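Long-range contacts in lovastatin nonaketide synthase, polyketide synthase component (Aspergillus terreus, PDB 7CPX), which assembles the polyketide dihydromonacolin L on its carrier domain from malonyl-CoA on the pathway to lovastatin, working as a homodimer with LovC bound: residues N725-V730 and V859-D864; V1175-V1180 and G1238-F1243; V1201-L1206 and Q1252-T1257. The protein carries 2 engineered substitutions. All blocks are in the same frame, centred on the assembly; numbering follows the deposited sequence.

Contact 1 (N725-V730 and V859-D864)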
ATOM      1  N   ASN A 725     -60.857  57.244 -18.173  1.00210.83           N
ATOM      2  CA  ASN A 725     -60.207  56.241 -17.336  1.00210.83           C
ATOM      3  C   ASN A 725     -58.721  56.122 -17.649  1.00210.83           C
ATOM      4  O   ASN A 725     -57.919  55.864 -16.745  1.00210.83           O
ATOM      5  CB  ASN A 725     -60.894  54.887 -17.516  1.00210.83           C
ATOM      6  CG  ASN A 725     -62.376  54.942 -17.205  1.00210.83           C
ATOM      7  OD1 ASN A 725     -62.800  55.602 -16.258  1.00210.83           O
ATOM      8  ND2 ASN A 725     -63.174  54.248 -18.008  1.00210.83           N
ATOM      9  N   SER A 726     -58.339  56.304 -18.907  1.00211.61           N
ATOM     10  CA  SER A 726     -56.947  56.183 -19.318  1.00211.61           C
ATOM     11  C   SER A 726     -56.759  57.001 -20.585  1.00211.61           C
ATOM     12  O   SER A 726     -57.738  57.448 -21.198  1.00211.61           O
ATOM     13  CB  SER A 726     -56.558  54.713 -19.550  1.00211.61           C
ATOM     14  OG  SER A 726     -57.188  54.197 -20.710  1.00211.61           O
ATOM     15  N   PRO A 727     -55.511  57.223 -21.006  1.00211.04           N
ATOM     16  CA  PRO A 727     -55.295  57.962 -22.259  1.00211.04           C
ATOM     17  C   PRO A 727     -55.979  57.322 -23.452  1.00211.04           C
ATOM     18  O   PRO A 727     -56.392  58.033 -24.377  1.00211.04           O
ATOM     19  CB  PRO A 727     -53.767  57.959 -22.410  1.00211.04           C
ATOM     20  CG  PRO A 727     -53.248  57.774 -21.026  1.00211.04           C
ATOM     21  CD  PRO A 727     -54.241  56.889 -20.336  1.00211.04           C
ATOM     22  N   ASP A 728     -56.112  55.997 -23.460  1.00211.00           N
ATOM     23  CA  ASP A 728     -56.755  55.277 -24.549  1.00211.00           C
ATOM     24  C   ASP A 728     -58.196  54.890 -24.239  1.00211.00           C
ATOM     25  O   ASP A 728     -58.851  54.280 -25.090  1.00211.00           O
ATOM     26  CB  ASP A 728     -55.954  54.017 -24.888  1.00211.00           C
ATOM     27  CG  ASP A 728     -54.522  54.325 -25.282  1.00211.00           C
ATOM     28  OD1 ASP A 728     -54.280  55.411 -25.849  1.00211.00           O
ATOM     29  OD2 ASP A 728     -53.639  53.481 -25.021  1.00211.00           O
ATOM     30  N   SER A 729     -58.704  55.225 -23.055  1.00213.29           N
ATOM     31  CA  SER A 729     -60.050  54.849 -22.641  1.00213.29           C
ATOM     32  C   SER A 729     -60.840  56.091 -22.257  1.00213.29           C
ATOM     33  O   SER A 729     -60.411  56.863 -21.392  1.00213.29           O
ATOM     34  CB  SER A 729     -60.011  53.870 -21.464  1.00213.29           C
ATOM     35  OG  SER A 729     -61.318  53.457 -21.102  1.00213.29           O
ATOM     36  N   VAL A 730     -61.989  56.276 -22.900  1.00214.74           N
ATOM     37  CA  VAL A 730     -62.941  57.323 -22.551  1.00214.74           C
ATOM     38  C   VAL A 730     -64.336  56.714 -22.593  1.00214.74           C
ATOM     39  O   VAL A 730     -64.693  56.039 -23.565  1.00214.74           O
ATOM     40  CB  VAL A 730     -62.840  58.537 -23.497  1.00214.74           C
ATOM     41  CG1 VAL A 730     -61.607  59.369 -23.163  1.00214.74           C
ATOM     42  CG2 VAL A 730     -62.813  58.085 -24.956  1.00214.74           C
ATOM     43  N   VAL A 859     -54.313  50.332 -14.883  1.00198.69           N
ATOM     44  CA  VAL A 859     -52.961  49.794 -14.981  1.00198.69           C
ATOM     45  C   VAL A 859     -52.272  50.327 -16.232  1.00198.69           C
ATOM     46  O   VAL A 859     -51.064  50.596 -16.225  1.00198.69           O
ATOM     47  CB  VAL A 859     -52.987  48.255 -14.948  1.00198.69           C
ATOM     48  CG1 VAL A 859     -53.465  47.684 -16.273  1.00198.69           C
ATOM     49  CG2 VAL A 859     -51.612  47.711 -14.584  1.00198.69           C
ATOM     50  N   ALA A 860     -53.026  50.502 -17.323  1.00201.50           N
ATOM     51  CA  ALA A 860     -52.442  51.093 -18.521  1.00201.50           C
ATOM     52  C   ALA A 860     -51.983  52.521 -18.258  1.00201.50           C
ATOM     53  O   ALA A 860     -50.900  52.924 -18.696  1.00201.50           O
ATOM     54  CB  ALA A 860     -53.452  51.056 -19.667  1.00201.50           C
ATOM     55  N   THR A 861     -52.795  53.303 -17.542  1.00205.35           N
ATOM     56  CA  THR A 861     -52.402  54.667 -17.204  1.00205.35           C
ATOM     57  C   THR A 861     -51.166  54.675 -16.315  1.00205.35           C
ATOM     58  O   THR A 861     -50.276  55.517 -16.482  1.00205.35           O
ATOM     59  CB  THR A 861     -53.557  55.391 -16.512  1.00205.35           C
ATOM     60  OG1 THR A 861     -54.724  55.337 -17.341  1.00205.35           O
ATOM     61  CG2 THR A 861     -53.196  56.846 -16.241  1.00205.35           C
ATOM     62  N   ILE A 862     -51.101  53.753 -15.353  1.00199.92           N
ATOM     63  CA  ILE A 862     -49.934  53.678 -14.479  1.00199.92           C
ATOM     64  C   ILE A 862     -48.684  53.375 -15.293  1.00199.92           C
ATOM     65  O   ILE A 862     -47.632  53.998 -15.102  1.00199.92           O
ATOM     66  CB  ILE A 862     -50.157  52.628 -13.375  1.00199.92           C
ATOM     67  CG1 ILE A 862     -51.259  53.095 -12.421  1.00199.92           C
ATOM     68  CG2 ILE A 862     -48.853  52.366 -12.624  1.00199.92           C
ATOM     69  CD1 ILE A 862     -51.628  52.085 -11.352  1.00199.92           C
ATOM     70  N   LYS A 863     -48.776  52.413 -16.214  1.00200.31           N
ATOM     71  CA  LYS A 863     -47.616  52.064 -17.026  1.00200.31           C
ATOM     72  C   LYS A 863     -47.219  53.208 -17.951  1.00200.31           C
ATOM     73  O   LYS A 863     -46.028  53.436 -18.190  1.00200.31           O
ATOM     74  CB  LYS A 863     -47.901  50.794 -17.828  1.00200.31           C
ATOM     75  CG  LYS A 863     -47.864  49.528 -16.988  1.00200.31           C
ATOM     76  CD  LYS A 863     -48.083  48.277 -17.823  1.00200.31           C
ATOM     77  CE  LYS A 863     -49.504  48.196 -18.358  1.00200.31           C
ATOM     78  NZ  LYS A 863     -49.757  46.914 -19.071  1.00200.31           N
ATOM     79  N   ASP A 864     -48.201  53.937 -18.486  1.00203.88           N
ATOM     80  CA  ASP A 864     -47.890  55.049 -19.380  1.00203.88           C
ATOM     81  C   ASP A 864     -47.222  56.190 -18.623  1.00203.88           C
ATOM     82  O   ASP A 864     -46.203  56.731 -19.069  1.00203.88           O
ATOM     83  CB  ASP A 864     -49.164  55.534 -20.070  1.00203.88           C
ATOM     84  CG  ASP A 864     -49.805  54.464 -20.930  1.00203.88           C
ATOM     85  OD1 ASP A 864     -49.068  53.615 -21.473  1.00203.88           O
ATOM     86  OD2 ASP A 864     -51.047  54.470 -21.062  1.00203.88           O
TER
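Thr861, on helix 855-865, presents its hydroxyl to Ser726 and Pro727 at the start of a loop turn, and following its side chain outward traces most of the contact. CB comes 4.2 Å from Pro727 CD. The next atom, OG1, does the main work. With chi1 at -55° it stands anti to the carbonyl carbon and beside the backbone N, a position from which it hydrogen-bonds the carbonyl of Pro857 one helical turn earlier. The same oxygen touches the loop as well: Ser726 CB is 2.9 Å from Thr861 OG1, and Pro727 CD is 3.4 Å from it. Asn725 O, 3.3 Å from Thr861 OG1, adds a backbone neighbour. Threonine suits this buried place because its hydroxyl can be paid for within its own helix while its CG2 methyl stays apolar; the side chain also packs on Ser829 and Val832 of helix 828-838.

The loop reaches the helix through a type I turn from Ser726 to Ser729, at which Asn725 and Ser726 both face Ser729 in a classic beta bulge. Pro727, whose ring fixes a phi of -57° fit for the second position of such a turn, turns CD and CG to the helix. One turn along the helix from Thr861, Asp864 runs alongside this ring, pointing the other way, with Asp864 OD2 4.0 Å from Pro727 CG. The two segments lie in the malonyl-CoA:ACP transacylase domain, and the turn belongs to its LovC-binding region.

Asp728 OD2 and Asp864 OD2, both on exposed residues, are 4.8 Å apart, so their like charges probably repel mildly. The Thr861 hydroxyl has its hydrogen-bond partner in Pro857, so loop and helix are joined mainly by van der Waals packing over a small area.

Contact 2 (V1175-V1180 and G1238-F1243)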
ATOM      1  N   VAL A1175       2.781 -26.825  13.534  1.00 86.08           N
ATOM      2  CA  VAL A1175       2.998 -28.204  13.960  1.00 86.08           C
ATOM      3  C   VAL A1175       3.518 -29.037  12.798  1.00 86.08           C
ATOM      4  O   VAL A1175       4.411 -29.878  12.963  1.00 86.08           O
ATOM      5  CB  VAL A1175       1.699 -28.789  14.539  1.00 86.08           C
ATOM      6  CG1 VAL A1175       1.815 -30.295  14.684  1.00 86.08           C
ATOM      7  CG2 VAL A1175       1.395 -28.151  15.875  1.00 86.08           C
ATOM      8  N   ALA A1176       2.962 -28.826  11.606  1.00 83.60           N
ATOM      9  CA  ALA A1176       3.481 -29.504  10.426  1.00 83.60           C
ATOM     10  C   ALA A1176       4.960 -29.198  10.239  1.00 83.60           C
ATOM     11  O   ALA A1176       5.752 -30.087   9.909  1.00 83.60           O
ATOM     12  CB  ALA A1176       2.687 -29.087   9.189  1.00 83.60           C
ATOM     13  N   PHE A1177       5.347 -27.940  10.449  1.00 81.74           N
ATOM     14  CA  PHE A1177       6.763 -27.584  10.389  1.00 81.74           C
ATOM     15  C   PHE A1177       7.554 -28.309  11.469  1.00 81.74           C
ATOM     16  O   PHE A1177       8.657 -28.807  11.214  1.00 81.74           O
ATOM     17  CB  PHE A1177       6.932 -26.072  10.535  1.00 81.74           C
ATOM     18  CG  PHE A1177       6.313 -25.276   9.422  1.00 81.74           C
ATOM     19  CD1 PHE A1177       5.886 -25.889   8.258  1.00 81.74           C
ATOM     20  CD2 PHE A1177       6.167 -23.908   9.542  1.00 81.74           C
ATOM     21  CE1 PHE A1177       5.324 -25.157   7.242  1.00 81.74           C
ATOM     22  CE2 PHE A1177       5.604 -23.169   8.526  1.00 81.74           C
ATOM     23  CZ  PHE A1177       5.181 -23.796   7.373  1.00 81.74           C
ATOM     24  N   GLN A1178       7.006 -28.376  12.682  1.00 84.57           N
ATOM     25  CA  GLN A1178       7.658 -29.114  13.757  1.00 84.57           C
ATOM     26  C   GLN A1178       7.885 -30.565  13.366  1.00 84.57           C
ATOM     27  O   GLN A1178       8.794 -31.217  13.890  1.00 84.57           O
ATOM     28  CB  GLN A1178       6.815 -29.053  15.029  1.00 84.57           C
ATOM     29  CG  GLN A1178       6.645 -27.669  15.614  1.00 84.57           C
ATOM     30  CD  GLN A1178       5.492 -27.602  16.593  1.00 84.57           C
ATOM     31  OE1 GLN A1178       4.939 -28.629  16.985  1.00 84.57           O
ATOM     32  NE2 GLN A1178       5.116 -26.393  16.987  1.00 84.57           N
ATOM     33  N   THR A1179       7.041 -31.096  12.484  1.00 85.08           N
ATOM     34  CA  THR A1179       7.253 -32.456  11.999  1.00 85.08           C
ATOM     35  C   THR A1179       8.603 -32.587  11.306  1.00 85.08           C
ATOM     36  O   THR A1179       9.248 -33.639  11.390  1.00 85.08           O
ATOM     37  CB  THR A1179       6.135 -32.869  11.042  1.00 85.08           C
ATOM     38  OG1 THR A1179       6.175 -32.048   9.869  1.00 85.08           O
ATOM     39  CG2 THR A1179       4.781 -32.733  11.710  1.00 85.08           C
ATOM     40  N   VAL A1180       9.048 -31.532  10.620  1.00 84.28           N
ATOM     41  CA  VAL A1180      10.362 -31.561   9.985  1.00 84.28           C
ATOM     42  C   VAL A1180      11.450 -31.715  11.036  1.00 84.28           C
ATOM     43  O   VAL A1180      12.381 -32.512  10.878  1.00 84.28           O
ATOM     44  CB  VAL A1180      10.577 -30.293   9.138  1.00 84.28           C
ATOM     45  CG1 VAL A1180      12.005 -30.234   8.631  1.00 84.28           C
ATOM     46  CG2 VAL A1180       9.605 -30.258   7.979  1.00 84.28           C
ATOM     47  N   GLY A1238      13.177 -29.303   4.777  1.00 83.66           N
ATOM     48  CA  GLY A1238      12.169 -30.340   4.870  1.00 83.66           C
ATOM     49  C   GLY A1238      11.031 -30.201   3.881  1.00 83.66           C
ATOM     50  O   GLY A1238      10.659 -29.090   3.501  1.00 83.66           O
ATOM     51  N   ASP A1239      10.476 -31.328   3.451  1.00 86.76           N
ATOM     52  CA  ASP A1239       9.296 -31.360   2.601  1.00 86.76           C
ATOM     53  C   ASP A1239       8.166 -32.029   3.366  1.00 86.76           C
ATOM     54  O   ASP A1239       8.320 -33.159   3.838  1.00 86.76           O
ATOM     55  CB  ASP A1239       9.572 -32.112   1.298  1.00 86.76           C
ATOM     56  CG  ASP A1239      10.731 -31.525   0.519  1.00 86.76           C
ATOM     57  OD1 ASP A1239      11.363 -30.571   1.020  1.00 86.76           O
ATOM     58  OD2 ASP A1239      11.012 -32.016  -0.594  1.00 86.76           O
ATOM     59  N   ILE A1240       7.033 -31.344   3.472  1.00 83.23           N
ATOM     60  CA  ILE A1240       5.906 -31.807   4.272  1.00 83.23           C
ATOM     61  C   ILE A1240       4.747 -32.136   3.345  1.00 83.23           C
ATOM     62  O   ILE A1240       4.587 -31.513   2.290  1.00 83.23           O
ATOM     63  CB  ILE A1240       5.480 -30.757   5.316  1.00 83.23           C
ATOM     64  CG1 ILE A1240       6.674 -30.339   6.177  1.00 83.23           C
ATOM     65  CG2 ILE A1240       4.382 -31.316   6.192  1.00 83.23           C
ATOM     66  CD1 ILE A1240       6.433 -29.079   6.969  1.00 83.23           C
ATOM     67  N   VAL A1241       3.949 -33.125   3.737  1.00 86.09           N
ATOM     68  CA  VAL A1241       2.735 -33.489   3.021  1.00 86.09           C
ATOM     69  C   VAL A1241       1.673 -33.842   4.051  1.00 86.09           C
ATOM     70  O   VAL A1241       1.731 -34.906   4.677  1.00 86.09           O
ATOM     71  CB  VAL A1241       2.978 -34.659   2.050  1.00 86.09           C
ATOM     72  CG1 VAL A1241       1.736 -34.926   1.217  1.00 86.09           C
ATOM     73  CG2 VAL A1241       4.171 -34.376   1.154  1.00 86.09           C
ATOM     74  N   VAL A1242       0.708 -32.949   4.243  1.00 85.89           N
ATOM     75  CA  VAL A1242      -0.396 -33.162   5.170  1.00 85.89           C
ATOM     76  C   VAL A1242      -1.608 -33.596   4.361  1.00 85.89           C
ATOM     77  O   VAL A1242      -1.933 -32.980   3.341  1.00 85.89           O
ATOM     78  CB  VAL A1242      -0.693 -31.890   5.980  1.00 85.89           C
ATOM     79  CG1 VAL A1242      -1.750 -32.153   7.036  1.00 85.89           C
ATOM     80  CG2 VAL A1242       0.577 -31.375   6.621  1.00 85.89           C
ATOM     81  N   PHE A1243      -2.277 -34.654   4.810  1.00 88.72           N
ATOM     82  CA  PHE A1243      -3.374 -35.240   4.057  1.00 88.72           C
ATOM     83  C   PHE A1243      -4.501 -35.637   4.999  1.00 88.72           C
ATOM     84  O   PHE A1243      -4.325 -35.736   6.216  1.00 88.72           O
ATOM     85  CB  PHE A1243      -2.905 -36.450   3.239  1.00 88.72           C
ATOM     86  CG  PHE A1243      -1.999 -37.382   3.993  1.00 88.72           C
ATOM     87  CD1 PHE A1243      -0.659 -37.082   4.159  1.00 88.72           C
ATOM     88  CD2 PHE A1243      -2.479 -38.568   4.515  1.00 88.72           C
ATOM     89  CE1 PHE A1243       0.180 -37.936   4.842  1.00 88.72           C
ATOM     90  CE2 PHE A1243      -1.645 -39.430   5.197  1.00 88.72           C
ATOM     91  CZ  PHE A1243      -0.314 -39.113   5.364  1.00 88.72           C
TER
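Ile1240 pushes its CG1-CD1 arm from strand 1236-1243 into helix 1170-1184, where Val1180 and Phe1177 receive it. This is the close-packed part. Val1180 CG2 lies 3.4 Å from Ile1240 CG1, the two side chains crossing at about a right angle. Ile1240 CD1 reaches the edge of the Phe1177 ring, in its plane, 3.5 Å from Phe1177 CD1. Although CB of Phe1177 starts away from the strand, the ring swings back toward it. Gly1238, with no side chain to interpose, lets Val1180 CG1 come within 3.8 Å of Gly1238 CA and the helix settle near the strand backbone.

Packing is thinner toward Val1242, where the small Ala1176 offers a single methyl: Ala1176 CB is 4.0 Å from Val1242 CG2. The strand's other face bears Asp1239, directed away from the helix, which packs on Thr2017 of the second subunit.

The axes of 1175-1180 and 1238-1243 approach to 8.3 Å, their directions 133° apart, with small and beta-branched side chains and one aromatic ring filling the interface. A long helix cradled against an antiparallel sheet is the hallmark of the hotdog fold, here the predicted C-terminal hotdog of the dehydratase domain.

Contact 3 (V1201-L1206 and Q1252-T1257); sequences VDRITL and QVENIT
Arg1203 and Glu1254 meet because both side chains leave the backbone extended, each CG anti to its backbone N, and the arginine then bends at chi3 (61°), which turns NE toward the glutamate. Gln1252 starts differently: chi1 of 63° sets CG between the backbone N and the carbonyl carbon, and the extended remainder carries OE1 to the end of the guanidinium. There Arg1203 NH1, 2.6 Å from Gln1252 OE1, and Arg1203 NH2, 2.7 Å from Gln1252 OE1, grip a single oxygen, which lies nearly in the guanidinium plane although the amide is turned 41° from it. Glu1254 OE1, tilted slightly from the guanidinium plane, makes a salt bridge, 2.6 Å from Arg1203 NE, with a weak bond from NH2. Arg1203 NH1 also hydrogen-bonds Thr1205 OG1, 2.6 Å away, whose hydroxyl donates in turn to Ile1204 O. Arginine suits the site because its planar, many-donor head can serve three acceptors, which together fix how the group is turned.

Strands 1196-1206 and 1249-1260 run antiparallel in the C-terminal hotdog fold predicted for the dehydratase domain. Arg1203 with Glu1254 and Thr1205 with Gln1252 are hydrogen-bonded pairs; Asp1202 and Arg1203 together face Glu1254, a classic beta bulge at a corner of the chain. Beyond it, Asp1202 N reaches Asn1255 O at 3.1 Å, from above the carbonyl plane.

Val1201, Ile1204, Val1253 and Ile1256 occupy the opposite face. Val1201 CG1 touches Val1253 CG1 at 3.7 Å, while Val1201 and Ile1256 lie side by side, and Ile1204 packs on Ile999 and Met1003 of helix 995-1012; branched apolar residues fill this interior. On the polar face, Glu1254 OE2 accepts a hydrogen bond from the backbone of Asp2018 of the second subunit.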
ATOM      1  N   VAL A1201      10.978 -20.866   2.583  1.00 81.69           N
ATOM      2  CA  VAL A1201      10.147 -21.972   2.126  1.00 81.69           C
ATOM      3  C   VAL A1201      10.171 -21.968   0.606  1.00 81.69           C
ATOM      4  O   VAL A1201       9.701 -21.014  -0.027  1.00 81.69           O
ATOM      5  CB  VAL A1201       8.712 -21.878   2.654  1.00 81.69           C
ATOM      6  CG1 VAL A1201       8.012 -23.200   2.463  1.00 81.69           C
ATOM      7  CG2 VAL A1201       8.711 -21.476   4.114  1.00 81.69           C
ATOM      8  N   ASP A1202      10.713 -23.035   0.019  1.00 85.99           N
ATOM      9  CA  ASP A1202      10.812 -23.099  -1.434  1.00 85.99           C
ATOM     10  C   ASP A1202       9.432 -23.180  -2.070  1.00 85.99           C
ATOM     11  O   ASP A1202       9.137 -22.454  -3.025  1.00 85.99           O
ATOM     12  CB  ASP A1202      11.671 -24.287  -1.857  1.00 85.99           C
ATOM     13  CG  ASP A1202      12.015 -24.261  -3.333  1.00 85.99           C
ATOM     14  OD1 ASP A1202      11.632 -23.292  -4.019  1.00 85.99           O
ATOM     15  OD2 ASP A1202      12.671 -25.213  -3.807  1.00 85.99           O
ATOM     16  N   ARG A1203       8.566 -24.055  -1.559  1.00 87.58           N
ATOM     17  CA  ARG A1203       7.210 -24.105  -2.105  1.00 87.58           C
ATOM     18  C   ARG A1203       6.248 -24.740  -1.114  1.00 87.58           C
ATOM     19  O   ARG A1203       6.289 -25.952  -0.906  1.00 87.58           O
ATOM     20  CB  ARG A1203       7.192 -24.864  -3.425  1.00 87.58           C
ATOM     21  CG  ARG A1203       5.798 -25.019  -4.014  1.00 87.58           C
ATOM     22  CD  ARG A1203       5.825 -25.808  -5.303  1.00 87.58           C
ATOM     23  NE  ARG A1203       6.343 -27.153  -5.090  1.00 87.58           N
ATOM     24  CZ  ARG A1203       5.637 -28.156  -4.588  1.00 87.58           C
ATOM     25  NH1 ARG A1203       4.379 -27.998  -4.215  1.00 87.58           N
ATOM     26  NH2 ARG A1203       6.211 -29.348  -4.453  1.00 87.58           N
ATOM     27  N   ILE A1204       5.358 -23.936  -0.546  1.00 82.58           N
ATOM     28  CA  ILE A1204       4.147 -24.483   0.046  1.00 82.58           C
ATOM     29  C   ILE A1204       3.108 -24.665  -1.055  1.00 82.58           C
ATOM     30  O   ILE A1204       3.158 -24.017  -2.097  1.00 82.58           O
ATOM     31  CB  ILE A1204       3.606 -23.582   1.171  1.00 82.58           C
ATOM     32  CG1 ILE A1204       4.721 -23.183   2.133  1.00 82.58           C
ATOM     33  CG2 ILE A1204       2.505 -24.292   1.932  1.00 82.58           C
ATOM     34  CD1 ILE A1204       5.265 -21.797   1.885  1.00 82.58           C
ATOM     35  N   THR A1205       2.154 -25.559  -0.823  1.00 86.75           N
ATOM     36  CA  THR A1205       1.067 -25.726  -1.784  1.00 86.75           C
ATOM     37  C   THR A1205      -0.138 -26.296  -1.062  1.00 86.75           C
ATOM     38  O   THR A1205      -0.079 -27.418  -0.560  1.00 86.75           O
ATOM     39  CB  THR A1205       1.484 -26.637  -2.931  1.00 86.75           C
ATOM     40  OG1 THR A1205       2.706 -26.160  -3.506  1.00 86.75           O
ATOM     41  CG2 THR A1205       0.409 -26.646  -3.990  1.00 86.75           C
ATOM     42  N   LEU A1206      -1.229 -25.542  -1.039  1.00 86.96           N
ATOM     43  CA  LEU A1206      -2.411 -25.882  -0.266  1.00 86.96           C
ATOM     44  C   LEU A1206      -3.622 -26.015  -1.178  1.00 86.96           C
ATOM     45  O   LEU A1206      -3.812 -25.221  -2.107  1.00 86.96           O
ATOM     46  CB  LEU A1206      -2.670 -24.822   0.804  1.00 86.96           C
ATOM     47  CG  LEU A1206      -3.889 -25.037   1.694  1.00 86.96           C
ATOM     48  CD1 LEU A1206      -3.526 -24.795   3.142  1.00 86.96           C
ATOM     49  CD2 LEU A1206      -5.017 -24.119   1.278  1.00 86.96           C
ATOM     50  N   GLN A1252       0.992 -29.435   1.145  1.00 86.11           N
ATOM     51  CA  GLN A1252       2.335 -29.978   1.222  1.00 86.11           C
ATOM     52  C   GLN A1252       3.334 -28.834   1.274  1.00 86.11           C
ATOM     53  O   GLN A1252       3.013 -27.684   0.962  1.00 86.11           O
ATOM     54  CB  GLN A1252       2.651 -30.887   0.025  1.00 86.11           C
ATOM     55  CG  GLN A1252       2.634 -30.178  -1.323  1.00 86.11           C
ATOM     56  CD  GLN A1252       3.339 -30.964  -2.410  1.00 86.11           C
ATOM     57  OE1 GLN A1252       3.966 -30.386  -3.297  1.00 86.11           O
ATOM     58  NE2 GLN A1252       3.242 -32.286  -2.348  1.00 86.11           N
ATOM     59  N   VAL A1253       4.556 -29.168   1.672  1.00 83.48           N
ATOM     60  CA  VAL A1253       5.656 -28.218   1.725  1.00 83.48           C
ATOM     61  C   VAL A1253       6.866 -28.850   1.058  1.00 83.48           C
ATOM     62  O   VAL A1253       7.060 -30.069   1.125  1.00 83.48           O
ATOM     63  CB  VAL A1253       5.985 -27.804   3.173  1.00 83.48           C
ATOM     64  CG1 VAL A1253       7.036 -26.722   3.181  1.00 83.48           C
ATOM     65  CG2 VAL A1253       4.735 -27.327   3.884  1.00 83.48           C
ATOM     66  N   GLU A1254       7.672 -28.020   0.405  1.00 88.28           N
ATOM     67  CA  GLU A1254       8.864 -28.456  -0.306  1.00 88.28           C
ATOM     68  C   GLU A1254      10.008 -27.531   0.070  1.00 88.28           C
ATOM     69  O   GLU A1254       9.935 -26.317  -0.167  1.00 88.28           O
ATOM     70  CB  GLU A1254       8.645 -28.446  -1.821  1.00 88.28           C
ATOM     71  CG  GLU A1254       9.893 -28.785  -2.623  1.00 88.28           C
ATOM     72  CD  GLU A1254       9.676 -28.691  -4.117  1.00 88.28           C
ATOM     73  OE1 GLU A1254       8.546 -28.363  -4.538  1.00 88.28           O
ATOM     74  OE2 GLU A1254      10.638 -28.942  -4.871  1.00 88.28           O
ATOM     75  N   ASN A1255      11.052 -28.114   0.656  1.00 84.79           N
ATOM     76  CA  ASN A1255      12.281 -27.411   1.002  1.00 84.79           C
ATOM     77  C   ASN A1255      11.989 -26.162   1.829  1.00 84.79           C
ATOM     78  O   ASN A1255      12.476 -25.065   1.547  1.00 84.79           O
ATOM     79  CB  ASN A1255      13.084 -27.074  -0.253  1.00 84.79           C
ATOM     80  CG  ASN A1255      14.408 -26.408   0.063  1.00 84.79           C
ATOM     81  OD1 ASN A1255      14.938 -26.546   1.165  1.00 84.79           O
ATOM     82  ND2 ASN A1255      14.947 -25.676  -0.902  1.00 84.79           N
ATOM     83  N   ILE A1256      11.169 -26.336   2.864  1.00 81.58           N
ATOM     84  CA  ILE A1256      11.110 -25.344   3.926  1.00 81.58           C
ATOM     85  C   ILE A1256      12.431 -25.372   4.678  1.00 81.58           C
ATOM     86  O   ILE A1256      12.868 -26.426   5.157  1.00 81.58           O
ATOM     87  CB  ILE A1256       9.919 -25.599   4.861  1.00 81.58           C
ATOM     88  CG1 ILE A1256       9.992 -24.665   6.071  1.00 81.58           C
ATOM     89  CG2 ILE A1256       9.883 -27.047   5.316  1.00 81.58           C
ATOM     90  CD1 ILE A1256       8.706 -24.575   6.859  1.00 81.58           C
ATOM     91  N   THR A1257      13.075 -24.218   4.766  1.00 82.83           N
ATOM     92  CA  THR A1257      14.416 -24.082   5.309  1.00 82.83           C
ATOM     93  C   THR A1257      14.310 -23.360   6.641  1.00 82.83           C
ATOM     94  O   THR A1257      14.027 -22.153   6.678  1.00 82.83           O
ATOM     95  CB  THR A1257      15.323 -23.323   4.344  1.00 82.83           C
ATOM     96  OG1 THR A1257      15.623 -24.149   3.212  1.00 82.83           O
ATOM     97  CG2 THR A1257      16.608 -22.915   5.037  1.00 82.83           C
TER

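How the contacts relate
Contacts 2 and 3 lie in the same predicted hotdog of the dehydratase domain, their centres 9 Å apart and their segments alternating along the chain. Strands 1236-1243 and 1249-1260 are sheet neighbours: Ile1240 O probably accepts a hydrogen bond from Val1253 N, and Asp1239 OD1 one from Asn1255 N, where Asn1255 and Ile1256 form a G1 bulge against Gly1238. Phe1177 of contact 2 packs on Ile1256 of contact 3. The Phe1177 side chain is about 4 Å from that of Asp1174, the predicted proton donor, and about 7 Å from that of His985, the predicted acceptor. Contact 1 lies in the transacylase domain, its centre about 108 Å and about 103 Å from those of contacts 2 and 3.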